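Long-range contacts in nucleoside hydrolase, putative (Trypanosoma brucei, PDB 3FZ0), which belongs to the nucleoside hydrolase family, binds a calcium ion, and is built round a mixed, mainly parallel beta sheet flanked by helices: residues V5-I10 and P30-I35; D126-L131 and L154-I159; D149-L154 and K197-P202; I162-G167 and V203-W208. The protein carries 2 engineered substitutions. All blocks are in the same frame, centred on the assembly; numbering follows the deposited sequence. Where two conformers were deposited one is given.

Contact 1: residues V5-I10 and P30-I35; sequences VHRKLI and PDVEVI
Lys8 leaves its strand with CG anti to the carbonyl carbon and is bent at chi2 (-59°), while Glu33 runs out extended with CG anti to the backbone N (chi1 -169°). The two side chains cross obliquely, so that Lys8 NZ meets Glu33 OE1 at 2.7 Å, nearly along the C-O axis of the carboxylate, in a salt bridge. On the same face Ile35 holds CG1 in the crowded position between N and carbonyl carbon (chi1 57°), which sets its CD1 4.0 Å from Lys8 CB. The backbones of strands 6-13 and 32-39, the two outer elements of a right-handed beta-alpha-beta unit with helix 17-27 between them, pair in parallel. Arg7 N gives a straight bond to Asp31 O (2.8 Å), Arg7 O takes Glu33 N, and Leu9 likewise gives to Glu33 O and receives from Ile35 N. On the opposite face Leu9 CG rests on Val32 CG1 at 4.1 Å, and helix 282-291 packs over both through Ile291. The chemistry is thus two-sided: an ion pair over aliphatic stems at a partly exposed surface, and a mainly aliphatic layer of Leu9 and Val32 against that helix, with Arg7 on the same face bonded to Gln130.

Contact 2: residues D126-L131 and L154-I159; sequences DVVYQL and LGTDTI
Val128 reaches toward the 154-159 loop with both methyls, CG2 lying over the peptide that follows Gly155 and CG1 resting against Ile159. Its torsion (chi1 76°) puts CG1 in the crowded position between N and carbonyl carbon and CG2 anti to the backbone N. So CG2 approaches Gly155 C to 3.6 Å and touches Thr156 OG1, the two side chains crossing at about a right angle, while CG1 meets the tip of Ile159 at CD1 (4.1 Å). Ile159 presents its other branch to Gln130: its CG2 lies 3.5 Å from Gln130 NE2, the two crossing nearly perpendicularly. That amide is itself held by Arg7 through OE1 and by the carbonyls of Pro160 and Ala290 through NE2. Further along, the two methyls of Leu154 divide between neighbours, CD2 against Tyr129 CB (3.8 Å) and CD1 against Leu131 CB (4.0 Å).

The single direct hydrogen bond runs from Gly155 N to Tyr129 O at 2.9 Å, nearly along the C=O axis. A water accepts from Tyr129 N (2.9 Å) and donates to Gly155 O, adding a second, indirect link between the same two residues; Gly155 O also accepts from Lys200 NZ. Gly155 adopts a positive phi (83°), and a beta-carbon there would collide with Ile159 O; the loop closes on itself through Thr156 N to Ile159 O (2.7 Å). Where this loop meets strand 127-133, Tyr129 O is thus satisfied by a peptide N-H and Tyr129 N by water, while Val128 and Gln130 pair with strand 6-13 and aliphatic branches pack alongside.

Contact 3: residues D149-L154 and K197-P202; sequences DLFSKL and KGWKCP
Apolar and aromatic contacts make up one half of this junction between two loops. Phe151 and Trp199 lie side by side and point the same way, their planes nearly perpendicular at 86° but meeting obliquely, with centroids of the Phe151 ring and the Trp199 six-membered ring 5.9 Å apart. The closest touch is Phe151 CD2 to Trp199 CH2 at 3.8 Å. Leu154 brings CD1 to the edge of the indole, 4.1 Å from Trp199 CZ3 and near the ring plane.

Polar contacts make up the other half. The Lys200 chain, bent at chi2, chi3 and chi4, curls its ammonium back over the end of the 3-10 segment that includes 149-153, where NZ donates to Ser152 O at 3.0 Å in the carbonyl plane; its stronger partner is Gly155 O. A water gives its hydrogens to Phe151 O (2.6 Å) and Leu154 O (2.7 Å) and accepts from Lys200 N, so three backbone groups share it. Within the 3-10 segment, Asp149 O receives both Ser152 N and Ser152 OG, the hydroxyl at 3.1 Å along the C=O axis, which fixes the serine's rotation. The positive charge close to these terminal carbonyls probably suits the segment's negative end.

Phe151 sits between helices 110-120 and 138-146 and reaches Leu131 of strand 127-133, while Trp199, bonded through NE1 to Val193 O, ties this packing to helix 187-195, from which the loop 197-202 leads into strand 203-206.

Contact 4: residues I162-G167 and V203-W208; sequences IVIMNG and VQLVNW
Strands 162-165 and 203-206 are adjacent parallel strands in the central sheet of the nucleoside hydrolase fold, their short axes 5.0 Å apart and inclined by 22°. The tightly packed part is aliphatic and lies on both faces. On one, Ile164 has CG1 in the crowded position (chi1 65°), and its CD1 touches both Val203 CG1 and Leu205 CD1, at 3.8 Å from each. On the other, Val163 CG1 crosses obliquely to Val206 CG2 at 3.7 Å, beneath Ala286 and Ala290 of helix 282-291. The backbones exchange bonds, Gln204 N to Ile162 O and Ile164 N to Gln204 O both almost straight.

Toward the C-terminal ends of the strands the fit is less purely aliphatic. Asn166 N approaches Val206 O from above the carbonyl plane, and Met165, bent at chi2 and chi3, lays CE 3.4 Å from that same oxygen, with its side chain about 6 Å from the calcium ion. Trp208, the one partly exposed residue, turns its indole away and is hydrogen-bonded through NE1 to Tyr322 OH of the second subunit; a bound BTB molecule, probably from the crystallisation liquor, lies about 3 Å from its side chain. Asn207 N-caps the helix that follows, its OD1 taking Val210 N while ND2 gives to Ile340 O. At this end Trp208 N joins the segments, donating to Gly167 O at 2.9 Å in the carbonyl plane.

In the fold
Contacts 1, 2 and 4 all reach one mixed sheet, in which strands 32-39, 6-13, 127-133, 162-165 and 203-206 lie side by side in that order. Contacts 1 and 2 have centres about 10 Å apart and meet along strands 6-13 and 127-133; contact 2 passes to contact 4, about 16 Å away, through the bond between Leu131 O and Val163 N. Contact 3 shares Leu154 with contact 2, and its Trp199 packs on Ile162. Along the chain contact 1 closes first, whereas contact 3 interleaves with contacts 2 and 4, so that it ties the loops before strands 162-165 and 203-206 to each other.

Contact 1: residues V5-I10 and P30-I35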
loop_
_atom_site.group_PDB
_atom_site.type_symbol
_atom_site.label_atom_id
_atom_site.label_comp_id
_atom_site.label_asym_id
_atom_site.label_seq_id
_atom_site.Cartn_x
_atom_site.Cartn_y
_atom_site.Cartn_z
ATOM N N VAL B 5 45.597 -7.898 -9.489
ATOM C CA VAL B 5 44.306 -8.162 -8.756
ATOM C C VAL B 5 43.408 -9.112 -9.519
ATOM O O VAL B 5 42.893 -8.785 -10.595
ATOM C CB VAL B 5 43.475 -6.895 -8.518
ATOM C CG1 VAL B 5 42.105 -7.244 -7.936
ATOM C CG2 VAL B 5 44.231 -5.904 -7.604
ATOM N N HIS B 6 43.200 -10.284 -8.950
ATOM C CA HIS B 6 42.378 -11.338 -9.532
ATOM C C HIS B 6 40.977 -11.235 -8.959
ATOM O O HIS B 6 40.828 -11.135 -7.766
ATOM C CB HIS B 6 42.945 -12.703 -9.128
ATOM C CG HIS B 6 44.238 -13.053 -9.788
ATOM N ND1 HIS B 6 44.988 -12.140 -10.494
ATOM C CD2 HIS B 6 44.933 -14.215 -9.818
ATOM C CE1 HIS B 6 46.081 -12.727 -10.947
ATOM N NE2 HIS B 6 46.070 -13.986 -10.550
ATOM N N ARG B 7 39.970 -11.295 -9.790
ATOM C CA ARG B 7 38.605 -11.282 -9.322
ATOM C C ARG B 7 38.029 -12.701 -9.363
ATOM O O ARG B 7 38.220 -13.437 -10.324
ATOM C CB ARG B 7 37.762 -10.333 -10.189
ATOM C CG ARG B 7 37.984 -8.854 -9.894
ATOM C CD ARG B 7 37.482 -7.947 -11.000
ATOM N NE ARG B 7 38.190 -6.667 -11.008
ATOM C CZ ARG B 7 37.739 -5.579 -10.398
ATOM N NH1 ARG B 7 36.588 -5.622 -9.748
ATOM N NH2 ARG B 7 38.428 -4.452 -10.443
ATOM N N LYS B 8 37.317 -13.078 -8.311
ATOM C CA LYS B 8 36.568 -14.330 -8.295
ATOM C C LYS B 8 35.118 -13.940 -8.227
ATOM O O LYS B 8 34.711 -13.278 -7.284
ATOM C CB LYS B 8 36.933 -15.180 -7.064
ATOM C CG LYS B 8 38.423 -15.420 -6.848
ATOM C CD LYS B 8 39.030 -16.108 -8.049
ATOM C CE LYS B 8 40.469 -16.571 -7.783
ATOM N NZ LYS B 8 41.148 -16.828 -9.109
ATOM N N LEU B 9 34.331 -14.313 -9.219
ATOM C CA LEU B 9 32.916 -13.917 -9.236
ATOM C C LEU B 9 31.935 -15.040 -8.990
ATOM O O LEU B 9 32.117 -16.149 -9.442
ATOM C CB LEU B 9 32.525 -13.266 -10.548
ATOM C CG LEU B 9 33.337 -12.168 -11.205
ATOM C CD1 LEU B 9 32.395 -11.498 -12.234
ATOM C CD2 LEU B 9 33.870 -11.157 -10.199
ATOM N N ILE B 10 30.888 -14.720 -8.258
ATOM C CA ILE B 10 29.674 -15.514 -8.180
ATOM C C ILE B 10 28.712 -14.774 -9.091
ATOM O O ILE B 10 28.557 -13.552 -8.998
ATOM C CB ILE B 10 29.114 -15.528 -6.739
ATOM C CG1 ILE B 10 30.192 -15.990 -5.749
ATOM C CG2 ILE B 10 27.847 -16.376 -6.652
ATOM C CD1 ILE B 10 29.855 -15.659 -4.304
ATOM N N PRO B 30 40.694 -10.960 -18.772
ATOM C CA PRO B 30 41.815 -11.474 -17.972
ATOM C C PRO B 30 41.699 -11.100 -16.488
ATOM O O PRO B 30 41.029 -10.142 -16.146
ATOM C CB PRO B 30 43.039 -10.827 -18.624
ATOM C CG PRO B 30 42.504 -9.550 -19.255
ATOM C CD PRO B 30 41.074 -9.822 -19.628
ATOM N N ASP B 31 42.330 -11.877 -15.621
ATOM C CA ASP B 31 42.307 -11.632 -14.154
ATOM C C ASP B 31 40.915 -11.762 -13.542
ATOM O O ASP B 31 40.654 -11.223 -12.470
ATOM C CB ASP B 31 42.920 -10.267 -13.794
ATOM C CG ASP B 31 44.394 -10.168 -14.148
ATOM O OD1 ASP B 31 45.175 -11.136 -13.962
ATOM O OD2 ASP B 31 44.770 -9.088 -14.617
ATOM N N VAL B 32 40.017 -12.453 -14.250
ATOM C CA VAL B 32 38.676 -12.741 -13.773
ATOM C C VAL B 32 38.471 -14.249 -13.859
ATOM O O VAL B 32 38.847 -14.904 -14.865
ATOM C CB VAL B 32 37.570 -12.028 -14.612
ATOM C CG1 VAL B 32 36.197 -12.466 -14.154
ATOM C CG2 VAL B 32 37.669 -10.517 -14.510
ATOM N N GLU B 33 37.872 -14.791 -12.805
ATOM C CA GLU B 33 37.461 -16.183 -12.754
ATOM C C GLU B 33 36.041 -16.308 -12.165
ATOM O O GLU B 33 35.791 -15.919 -11.005
ATOM C CB GLU B 33 38.430 -17.006 -11.926
ATOM C CG GLU B 33 38.191 -18.508 -12.053
ATOM C CD GLU B 33 38.888 -19.352 -10.994
ATOM O OE1 GLU B 33 39.741 -18.845 -10.222
ATOM O OE2 GLU B 33 38.550 -20.552 -10.927
ATOM N N VAL B 34 35.117 -16.847 -12.966
ATOM C CA VAL B 34 33.781 -17.178 -12.483
ATOM C C VAL B 34 33.908 -18.471 -11.691
ATOM O O VAL B 34 34.248 -19.503 -12.260
ATOM C CB VAL B 34 32.796 -17.384 -13.638
ATOM C CG1 VAL B 34 31.472 -17.941 -13.130
ATOM C CG2 VAL B 34 32.581 -16.071 -14.371
ATOM N N ILE B 35 33.661 -18.407 -10.382
ATOM C CA ILE B 35 33.821 -19.588 -9.526
ATOM C C ILE B 35 32.506 -20.318 -9.231
ATOM O O ILE B 35 32.541 -21.461 -8.782
ATOM C CB ILE B 35 34.592 -19.301 -8.196
ATOM C CG1 ILE B 35 33.910 -18.208 -7.365
ATOM C CG2 ILE B 35 35.989 -18.896 -8.485
ATOM C CD1 ILE B 35 34.446 -18.095 -5.911
#

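Contact 2: residues D126-L131 and L154-I159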
loop_
_atom_site.group_PDB
_atom_site.type_symbol
_atom_site.label_atom_id
_atom_site.label_comp_id
_atom_site.label_asym_id
_atom_site.label_seq_id
_atom_site.Cartn_x
_atom_site.Cartn_y
_atom_site.Cartn_z
ATOM N N ASP B 126 45.614 -9.429 -3.175
ATOM C CA ASP B 126 45.628 -10.001 -4.537
ATOM C C ASP B 126 44.358 -10.717 -5.017
ATOM O O ASP B 126 44.272 -11.061 -6.186
ATOM C CB ASP B 126 46.819 -10.969 -4.704
ATOM C CG ASP B 126 48.163 -10.256 -4.694
ATOM O OD1 ASP B 126 48.201 -9.042 -5.019
ATOM O OD2 ASP B 126 49.183 -10.900 -4.359
ATOM N N VAL B 127 43.396 -10.962 -4.132
ATOM C CA VAL B 127 42.192 -11.715 -4.501
ATOM C C VAL B 127 40.965 -11.045 -3.910
ATOM O O VAL B 127 40.874 -10.810 -2.688
ATOM C CB VAL B 127 42.212 -13.202 -4.005
ATOM C CG1 VAL B 127 40.862 -13.873 -4.274
ATOM C CG2 VAL B 127 43.347 -14.003 -4.642
ATOM N N VAL B 128 40.009 -10.749 -4.766
ATOM C CA VAL B 128 38.805 -10.092 -4.320
ATOM C C VAL B 128 37.606 -10.856 -4.888
ATOM O O VAL B 128 37.587 -11.263 -6.073
ATOM C CB VAL B 128 38.809 -8.575 -4.679
ATOM C CG1 VAL B 128 38.516 -8.342 -6.170
ATOM C CG2 VAL B 128 37.807 -7.839 -3.851
ATOM N N TYR B 129 36.624 -11.082 -4.028
ATOM C CA TYR B 129 35.420 -11.786 -4.425
ATOM C C TYR B 129 34.317 -10.783 -4.681
ATOM O O TYR B 129 34.172 -9.819 -3.922
ATOM C CB TYR B 129 34.985 -12.749 -3.331
ATOM C CG TYR B 129 35.945 -13.889 -3.115
ATOM C CD1 TYR B 129 37.162 -13.702 -2.456
ATOM C CD2 TYR B 129 35.631 -15.175 -3.545
ATOM C CE1 TYR B 129 38.052 -14.781 -2.244
ATOM C CE2 TYR B 129 36.515 -16.260 -3.331
ATOM C CZ TYR B 129 37.720 -16.057 -2.701
ATOM O OH TYR B 129 38.593 -17.132 -2.496
ATOM N N GLN B 130 33.546 -11.004 -5.750
ATOM C CA GLN B 130 32.430 -10.127 -6.112
ATOM C C GLN B 130 31.204 -10.960 -6.479
ATOM O O GLN B 130 31.330 -12.070 -7.036
ATOM C CB GLN B 130 32.812 -9.238 -7.301
ATOM C CG GLN B 130 33.905 -8.259 -7.010
ATOM C CD GLN B 130 34.242 -7.381 -8.192
ATOM O OE1 GLN B 130 34.932 -7.804 -9.120
ATOM N NE2 GLN B 130 33.779 -6.139 -8.158
ATOM N N LEU B 131 30.030 -10.434 -6.142
ATOM C CA LEU B 131 28.788 -11.081 -6.490
ATOM C C LEU B 131 28.160 -10.155 -7.484
ATOM O O LEU B 131 28.012 -8.971 -7.203
ATOM C CB LEU B 131 27.891 -11.227 -5.264
ATOM C CG LEU B 131 26.661 -12.162 -5.272
ATOM C CD1 LEU B 131 26.015 -12.129 -3.920
ATOM C CD2 LEU B 131 25.631 -11.788 -6.292
ATOM N N LEU B 154 32.994 -10.003 0.730
ATOM C CA LEU B 154 32.940 -9.506 -0.661
ATOM C C LEU B 154 33.481 -8.085 -0.754
ATOM O O LEU B 154 33.194 -7.232 0.108
ATOM C CB LEU B 154 31.514 -9.528 -1.194
ATOM C CG LEU B 154 30.836 -10.887 -1.336
ATOM C CD1 LEU B 154 29.374 -10.732 -1.559
ATOM C CD2 LEU B 154 31.415 -11.709 -2.458
ATOM N N GLY B 155 34.288 -7.848 -1.773
ATOM C CA GLY B 155 34.772 -6.537 -2.113
ATOM C C GLY B 155 35.962 -6.114 -1.313
ATOM O O GLY B 155 36.567 -6.910 -0.604
ATOM N N THR B 156 36.277 -4.830 -1.430
ATOM C CA THR B 156 37.380 -4.198 -0.727
ATOM C C THR B 156 36.788 -2.897 -0.197
ATOM O O THR B 156 35.581 -2.660 -0.380
ATOM C CB THR B 156 38.548 -3.989 -1.720
ATOM O OG1 THR B 156 39.182 -5.259 -1.957
ATOM C CG2 THR B 156 39.590 -3.041 -1.200
ATOM N N ASP B 157 37.580 -2.064 0.487
ATOM C CA ASP B 157 37.111 -0.710 0.836
ATOM C C ASP B 157 36.922 0.109 -0.449
ATOM O O ASP B 157 36.202 1.088 -0.463
ATOM C CB ASP B 157 38.068 -0.011 1.809
ATOM C CG ASP B 157 39.534 -0.025 1.329
ATOM O OD1 ASP B 157 39.851 -0.666 0.291
ATOM O OD2 ASP B 157 40.387 0.609 2.000
ATOM N N THR B 158 37.524 -0.359 -1.540
ATOM C CA THR B 158 37.603 0.347 -2.810
ATOM C C THR B 158 36.779 -0.369 -3.898
ATOM O O THR B 158 36.132 0.268 -4.740
ATOM C CB THR B 158 39.095 0.406 -3.221
ATOM O OG1 THR B 158 39.791 1.278 -2.327
ATOM C CG2 THR B 158 39.290 0.893 -4.654
ATOM N N ILE B 159 36.828 -1.702 -3.900
ATOM C CA ILE B 159 36.201 -2.496 -4.949
ATOM C C ILE B 159 34.877 -3.006 -4.429
ATOM O O ILE B 159 34.853 -3.586 -3.346
ATOM C CB ILE B 159 37.093 -3.699 -5.386
ATOM C CG1 ILE B 159 38.445 -3.206 -5.933
ATOM C CG2 ILE B 159 36.366 -4.599 -6.407
ATOM C CD1 ILE B 159 39.475 -4.337 -6.164
HETATM O O HOH W 1 37.128 -9.946 -1.439
#

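Contact 3: residues D149-L154 and K197-P202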
loop_
_atom_site.group_PDB
_atom_site.type_symbol
_atom_site.label_atom_id
_atom_site.label_comp_id
_atom_site.label_asym_id
_atom_site.label_seq_id
_atom_site.Cartn_x
_atom_site.Cartn_y
_atom_site.Cartn_z
ATOM N N ASP B 149 26.622 -11.853 8.173
ATOM C CA ASP B 149 28.045 -11.563 8.440
ATOM C C ASP B 149 29.028 -11.941 7.335
ATOM O O ASP B 149 29.993 -11.215 7.089
ATOM C CB ASP B 149 28.516 -12.229 9.747
ATOM C CG ASP B 149 28.021 -11.501 11.003
ATOM O OD1 ASP B 149 27.490 -10.378 10.905
ATOM O OD2 ASP B 149 28.175 -12.063 12.107
ATOM N N LEU B 150 28.800 -13.085 6.691
ATOM C CA LEU B 150 29.708 -13.580 5.673
ATOM C C LEU B 150 29.829 -12.649 4.476
ATOM O O LEU B 150 30.816 -12.708 3.749
ATOM C CB LEU B 150 29.304 -14.987 5.214
ATOM C CG LEU B 150 29.599 -16.102 6.207
ATOM C CD1 LEU B 150 28.844 -17.354 5.812
ATOM C CD2 LEU B 150 31.122 -16.350 6.346
ATOM N N PHE B 151 28.837 -11.793 4.274
ATOM C CA PHE B 151 28.811 -10.918 3.095
ATOM C C PHE B 151 29.832 -9.793 3.117
ATOM O O PHE B 151 30.084 -9.160 2.097
ATOM C CB PHE B 151 27.408 -10.421 2.817
ATOM C CG PHE B 151 26.551 -11.457 2.170
ATOM C CD1 PHE B 151 25.941 -12.470 2.933
ATOM C CD2 PHE B 151 26.384 -11.470 0.782
ATOM C CE1 PHE B 151 25.163 -13.459 2.301
ATOM C CE2 PHE B 151 25.623 -12.444 0.177
ATOM C CZ PHE B 151 25.007 -13.425 0.926
ATOM N N SER B 152 30.457 -9.589 4.269
ATOM C CA SER B 152 31.508 -8.597 4.386
ATOM C C SER B 152 32.795 -9.120 3.728
ATOM O O SER B 152 33.737 -8.358 3.538
ATOM C CB SER B 152 31.751 -8.259 5.861
ATOM O OG SER B 152 32.429 -9.333 6.466
ATOM N N LYS B 153 32.834 -10.415 3.405
ATOM C CA LYS B 153 33.988 -10.994 2.720
ATOM C C LYS B 153 34.076 -10.563 1.256
ATOM O O LYS B 153 35.101 -10.756 0.618
ATOM C CB LYS B 153 34.009 -12.527 2.826
ATOM C CG LYS B 153 34.296 -13.085 4.233
ATOM C CD LYS B 153 35.181 -14.265 4.022
ATOM C CE LYS B 153 35.164 -15.255 5.139
ATOM N NZ LYS B 153 35.711 -16.557 4.585
ATOM N N LEU B 154 32.994 -10.003 0.730
ATOM C CA LEU B 154 32.940 -9.506 -0.661
ATOM C C LEU B 154 33.481 -8.085 -0.754
ATOM O O LEU B 154 33.194 -7.232 0.108
ATOM C CB LEU B 154 31.514 -9.528 -1.194
ATOM C CG LEU B 154 30.836 -10.887 -1.336
ATOM C CD1 LEU B 154 29.374 -10.732 -1.559
ATOM C CD2 LEU B 154 31.415 -11.709 -2.458
ATOM N N LYS B 197 23.222 -4.197 6.417
ATOM C CA LYS B 197 24.318 -3.507 7.091
ATOM C C LYS B 197 25.582 -4.343 6.978
ATOM O O LYS B 197 25.591 -5.529 7.320
ATOM C CB LYS B 197 24.011 -3.295 8.590
ATOM C CG LYS B 197 22.768 -2.464 8.911
ATOM C CD LYS B 197 22.808 -1.059 8.273
ATOM C CE LYS B 197 21.519 -0.286 8.585
ATOM N NZ LYS B 197 20.324 -1.015 8.025
ATOM N N GLY B 198 26.656 -3.731 6.512
ATOM C CA GLY B 198 27.938 -4.383 6.527
ATOM C C GLY B 198 28.554 -4.707 5.181
ATOM O O GLY B 198 29.502 -5.483 5.131
ATOM N N TRP B 199 28.024 -4.144 4.097
ATOM C CA TRP B 199 28.727 -4.167 2.819
ATOM C C TRP B 199 29.969 -3.304 2.979
ATOM O O TRP B 199 29.910 -2.247 3.600
ATOM C CB TRP B 199 27.882 -3.559 1.705
ATOM C CG TRP B 199 26.634 -4.284 1.310
ATOM C CD1 TRP B 199 25.364 -3.791 1.373
ATOM C CD2 TRP B 199 26.526 -5.589 0.723
ATOM N NE1 TRP B 199 24.463 -4.705 0.876
ATOM C CE2 TRP B 199 25.150 -5.820 0.471
ATOM C CE3 TRP B 199 27.447 -6.567 0.363
ATOM C CZ2 TRP B 199 24.679 -6.997 -0.110
ATOM C CZ3 TRP B 199 26.978 -7.747 -0.204
ATOM C CH2 TRP B 199 25.602 -7.947 -0.432
ATOM N N LYS B 200 31.084 -3.752 2.414
ATOM C CA LYS B 200 32.311 -2.959 2.412
ATOM C C LYS B 200 32.204 -1.721 1.513
ATOM O O LYS B 200 32.840 -0.699 1.778
ATOM C CB LYS B 200 33.503 -3.818 1.995
ATOM C CG LYS B 200 34.063 -4.746 3.099
ATOM C CD LYS B 200 35.576 -4.902 2.897
ATOM C CE LYS B 200 36.131 -6.283 3.297
ATOM N NZ LYS B 200 36.118 -7.252 2.145
ATOM N N CYS B 201 31.406 -1.836 0.454
ATOM C CA CYS B 201 31.144 -0.749 -0.469
ATOM C C CYS B 201 29.667 -0.718 -0.765
ATOM O O CYS B 201 29.033 -1.775 -0.839
ATOM C CB CYS B 201 31.839 -0.970 -1.820
ATOM S SG CYS B 201 33.458 -0.242 -1.993
ATOM N N PRO B 202 29.113 0.484 -1.007
ATOM C CA PRO B 202 27.699 0.568 -1.401
ATOM C C PRO B 202 27.399 -0.350 -2.579
ATOM O O PRO B 202 28.252 -0.522 -3.450
ATOM C CB PRO B 202 27.549 2.020 -1.866
ATOM C CG PRO B 202 28.652 2.750 -1.132
ATOM C CD PRO B 202 29.771 1.804 -0.957
HETATM O O HOH W 2 30.856 -6.759 1.449
#

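Contact 4: residues I162-G167 and V203-W208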
loop_
_atom_site.group_PDB
_atom_site.type_symbol
_atom_site.label_atom_id
_atom_site.label_comp_id
_atom_site.label_asym_id
_atom_site.label_seq_id
_atom_site.Cartn_x
_atom_site.Cartn_y
_atom_site.Cartn_z
ATOM N N ILE B 162 29.218 -6.113 -4.392
ATOM C CA ILE B 162 27.999 -6.514 -5.089
ATOM C C ILE B 162 27.611 -5.521 -6.178
ATOM O O ILE B 162 27.570 -4.311 -5.991
ATOM C CB ILE B 162 26.814 -6.877 -4.090
ATOM C CG1 ILE B 162 25.570 -7.384 -4.843
ATOM C CG2 ILE B 162 26.502 -5.718 -3.135
ATOM C CD1 ILE B 162 24.499 -8.033 -3.941
ATOM N N VAL B 163 27.393 -6.058 -7.357
ATOM C CA VAL B 163 26.882 -5.270 -8.478
ATOM C C VAL B 163 25.618 -5.947 -8.965
ATOM O O VAL B 163 25.599 -7.147 -9.163
ATOM C CB VAL B 163 27.913 -5.167 -9.587
ATOM C CG1 VAL B 163 27.439 -4.227 -10.629
ATOM C CG2 VAL B 163 29.235 -4.699 -9.021
ATOM N N ILE B 164 24.548 -5.183 -9.095
ATOM C CA ILE B 164 23.243 -5.764 -9.474
ATOM C C ILE B 164 22.653 -5.148 -10.745
ATOM O O ILE B 164 22.689 -3.916 -10.945
ATOM C CB ILE B 164 22.229 -5.692 -8.292
ATOM C CG1 ILE B 164 21.873 -4.236 -7.925
ATOM C CG2 ILE B 164 22.781 -6.465 -7.090
ATOM C CD1 ILE B 164 20.775 -4.103 -6.877
ATOM N N MET B 165 22.133 -5.984 -11.634
ATOM C CA MET B 165 21.343 -5.408 -12.746
ATOM C C MET B 165 19.898 -5.357 -12.278
ATOM O O MET B 165 19.234 -6.376 -12.182
ATOM C CB MET B 165 21.498 -6.179 -14.075
ATOM C CG MET B 165 20.989 -5.381 -15.248
ATOM S SD MET B 165 19.187 -5.264 -15.264
ATOM C CE MET B 165 18.924 -3.537 -15.661
ATOM N N ASN B 166 19.437 -4.148 -11.990
ATOM C CA ASN B 166 18.247 -3.930 -11.143
ATOM C C ASN B 166 17.738 -2.474 -11.162
ATOM O O ASN B 166 18.537 -1.522 -11.160
ATOM C CB ASN B 166 18.547 -4.385 -9.704
ATOM C CG ASN B 166 17.288 -4.424 -8.812
ATOM O OD1 ASN B 166 16.838 -3.392 -8.294
ATOM N ND2 ASN B 166 16.746 -5.620 -8.606
ATOM N N GLY B 167 16.422 -2.307 -11.204
ATOM C CA GLY B 167 15.817 -1.014 -11.013
ATOM C C GLY B 167 15.961 0.016 -12.109
ATOM O O GLY B 167 16.374 -0.285 -13.243
ATOM N N VAL B 203 26.195 -0.921 -2.587
ATOM C CA VAL B 203 25.653 -1.681 -3.723
ATOM C C VAL B 203 25.766 -0.802 -4.971
ATOM O O VAL B 203 25.415 0.383 -4.914
ATOM C CB VAL B 203 24.150 -2.013 -3.476
ATOM C CG1 VAL B 203 23.531 -2.777 -4.667
ATOM C CG2 VAL B 203 23.942 -2.755 -2.141
ATOM N N GLN B 204 26.275 -1.351 -6.074
ATOM C CA GLN B 204 26.275 -0.651 -7.371
ATOM C C GLN B 204 25.024 -1.016 -8.155
ATOM O O GLN B 204 24.803 -2.194 -8.492
ATOM C CB GLN B 204 27.513 -1.006 -8.194
ATOM C CG GLN B 204 28.823 -0.872 -7.419
ATOM C CD GLN B 204 29.141 0.551 -7.047
ATOM O OE1 GLN B 204 29.309 1.396 -7.925
ATOM N NE2 GLN B 204 29.211 0.842 -5.736
ATOM N N LEU B 205 24.198 -0.014 -8.440
ATOM C CA LEU B 205 22.915 -0.258 -9.098
ATOM C C LEU B 205 23.033 -0.033 -10.597
ATOM O O LEU B 205 22.974 1.106 -11.084
ATOM C CB LEU B 205 21.805 0.613 -8.485
ATOM C CG LEU B 205 20.356 0.381 -8.932
ATOM C CD1 LEU B 205 19.603 -0.790 -8.232
ATOM C CD2 LEU B 205 19.550 1.706 -8.801
ATOM N N VAL B 206 23.204 -1.111 -11.345
ATOM C CA VAL B 206 23.221 -0.998 -12.797
ATOM C C VAL B 206 21.768 -1.083 -13.298
ATOM O O VAL B 206 21.186 -2.176 -13.472
ATOM C CB VAL B 206 24.176 -2.005 -13.414
ATOM C CG1 VAL B 206 24.275 -1.813 -14.958
ATOM C CG2 VAL B 206 25.572 -1.880 -12.714
ATOM N N ASN B 207 21.188 0.101 -13.485
ATOM C CA ASN B 207 19.762 0.244 -13.732
ATOM C C ASN B 207 19.465 0.232 -15.213
ATOM O O ASN B 207 20.371 0.361 -16.051
ATOM C CB ASN B 207 19.233 1.546 -13.112
ATOM C CG ASN B 207 20.087 2.738 -13.470
ATOM O OD1 ASN B 207 19.924 3.350 -14.523
ATOM N ND2 ASN B 207 21.052 3.044 -12.612
ATOM N N TRP B 208 18.177 0.126 -15.521
ATOM C CA TRP B 208 17.689 0.058 -16.890
ATOM C C TRP B 208 18.188 1.200 -17.800
ATOM O O TRP B 208 18.752 0.930 -18.878
ATOM C CB TRP B 208 16.156 -0.010 -16.873
ATOM C CG TRP B 208 15.474 0.111 -18.214
ATOM C CD1 TRP B 208 14.622 1.110 -18.600
ATOM C CD2 TRP B 208 15.550 -0.801 -19.315
ATOM N NE1 TRP B 208 14.169 0.874 -19.847
ATOM C CE2 TRP B 208 14.712 -0.289 -20.327
ATOM C CE3 TRP B 208 16.257 -1.991 -19.556
ATOM C CZ2 TRP B 208 14.565 -0.922 -21.603
ATOM C CZ3 TRP B 208 16.099 -2.639 -20.814
ATOM C CH2 TRP B 208 15.266 -2.095 -21.817
#